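Local coordinates for probable csgAB operon transcriptional regulatory protein (Salmonella typhimurium, PDB 5XP0) that acts as the master transcriptional regulator of curli fimbriae, being needed for transcription of the csgAB operon and promoting biofilm formation, at residues I75-W78 and Q79-S83. Residues are numbered along the deposited sequence; the frame is centred on the assembly and turned at random.
Sequences IHYW and QDNLS
Tyr77 and Asn81 meet through unlike first torsions: the tyrosine holds CG anti to its own backbone N (chi1 173°), which carries the ring outward and on toward the next turn, while the asparagine tucks CG between its N and carbonyl carbon (chi1 52°), turning the amide back over the preceding turn. Asn81 CG thus rests over one face of the Tyr77 ring, off toward the rim, 3.7 Å from CE2; so short a side chain can fold back far enough to reach the ring, though which end is oxygen is doubtful. In Trp78, CG stands anti to the carbonyl carbon (chi1 -74°), which lays the indole on the sheet-facing side, where Leu82 CG lies at its edge near the ring plane, 4.1 Å from CE3. Both are buried and also touch Met65 of strand 61-66, as large apolar residues should on the inner face of this helix; the indole NE1 donates a hydrogen bond to Ile50 O, which meets the polar need of a buried ring. On another face, Gln79 runs extended beside Ile75: its stem passes the Ile75 carbonyl, and its amide end lies against the isoleucine methyl, CD 3.6 Å from CG2, both side chains touching Trp108. Backbone bonds one turn apart underlie these pairs, Gln79 N to Ile75 O at 2.7 Å among them. The helix links strands 61-66 and 90-94 in a beta-alpha-beta unit of the CheY-like receiver domain. Its chemistry is amphipathic: indole and leucine pack against the sheet, while His76 and Asp80 remain on the exposed side.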
# COMPACT_ATOMS: atom_id res chain seq x y z
N ILE B 75 -12.39 9.25 -9.79
CA ILE B 75 -13.35 8.25 -10.25
C ILE B 75 -13.84 8.64 -11.63
O ILE B 75 -13.79 7.84 -12.58
CB ILE B 75 -14.51 8.12 -9.23
CG1 ILE B 75 -14.00 7.39 -7.95
CG2 ILE B 75 -15.72 7.45 -9.84
CD1 ILE B 75 -14.99 7.41 -6.79
N HIS B 76 -14.27 9.89 -11.79
CA HIS B 76 -14.70 10.33 -13.10
C HIS B 76 -13.58 10.21 -14.13
O HIS B 76 -13.81 9.83 -15.28
CB HIS B 76 -15.20 11.78 -13.04
CG HIS B 76 -15.68 12.29 -14.35
ND1 HIS B 76 -15.04 13.30 -15.03
CD2 HIS B 76 -16.71 11.90 -15.14
CE1 HIS B 76 -15.67 13.53 -16.17
NE2 HIS B 76 -16.69 12.70 -16.26
N TYR B 77 -12.37 10.62 -13.76
CA TYR B 77 -11.28 10.53 -14.70
C TYR B 77 -11.03 9.08 -15.09
O TYR B 77 -11.00 8.74 -16.28
CB TYR B 77 -10.00 11.14 -14.13
CG TYR B 77 -8.86 10.88 -15.06
CD1 TYR B 77 -8.66 11.68 -16.17
CD2 TYR B 77 -8.03 9.80 -14.87
CE1 TYR B 77 -7.63 11.44 -17.04
CE2 TYR B 77 -7.02 9.54 -15.73
CZ TYR B 77 -6.82 10.37 -16.82
OH TYR B 77 -5.81 10.13 -17.69
N TRP B 78 -10.91 8.18 -14.11
CA TRP B 78 -10.62 6.80 -14.46
C TRP B 78 -11.80 6.12 -15.12
O TRP B 78 -11.59 5.29 -16.01
CB TRP B 78 -10.13 6.01 -13.23
CG TRP B 78 -8.75 6.43 -12.95
CD1 TRP B 78 -8.30 7.19 -11.91
CD2 TRP B 78 -7.62 6.18 -13.80
NE1 TRP B 78 -6.94 7.43 -12.06
CE2 TRP B 78 -6.51 6.81 -13.21
CE3 TRP B 78 -7.45 5.49 -15.01
CZ2 TRP B 78 -5.24 6.74 -13.77
CZ3 TRP B 78 -6.19 5.43 -15.56
CH2 TRP B 78 -5.10 6.06 -14.94
N GLN B 79 -13.05 6.45 -14.73
CA GLN B 79 -14.20 5.93 -15.47
C GLN B 79 -14.19 6.43 -16.91
O GLN B 79 -14.43 5.66 -17.85
CB GLN B 79 -15.52 6.32 -14.80
CG GLN B 79 -15.85 5.44 -13.57
CD GLN B 79 -17.09 5.91 -12.82
OE1 GLN B 79 -17.59 7.02 -13.04
NE2 GLN B 79 -17.59 5.06 -11.95
N ASP B 80 -13.87 7.72 -17.11
CA ASP B 80 -13.92 8.31 -18.45
C ASP B 80 -12.87 7.67 -19.36
O ASP B 80 -13.19 7.22 -20.47
CB ASP B 80 -13.70 9.83 -18.36
CG ASP B 80 -13.86 10.55 -19.71
OD1 ASP B 80 -14.43 9.95 -20.64
OD2 ASP B 80 -13.42 11.71 -19.84
N ASN B 81 -11.61 7.58 -18.93
CA ASN B 81 -10.64 7.11 -19.91
C ASN B 81 -10.57 5.59 -20.01
O ASN B 81 -10.22 5.08 -21.08
CB ASN B 81 -9.25 7.69 -19.65
CG ASN B 81 -8.80 7.48 -18.27
OD1 ASN B 81 -9.60 7.19 -17.39
ND2 ASN B 81 -7.50 7.60 -18.06
N LEU B 82 -10.99 4.84 -18.99
CA LEU B 82 -11.04 3.39 -19.17
C LEU B 82 -12.20 2.96 -20.07
O LEU B 82 -12.09 1.95 -20.77
CB LEU B 82 -11.08 2.69 -17.82
CG LEU B 82 -9.80 2.84 -17.01
CD1 LEU B 82 -9.92 2.27 -15.61
CD2 LEU B 82 -8.67 2.14 -17.72
N SER B 83 -13.29 3.73 -20.12
CA SER B 83 -14.38 3.40 -21.03
C SER B 83 -14.01 3.60 -22.50
O SER B 83 -14.57 2.94 -23.38
CB SER B 83 -15.62 4.23 -20.71
OG SER B 83 -15.38 5.59 -21.00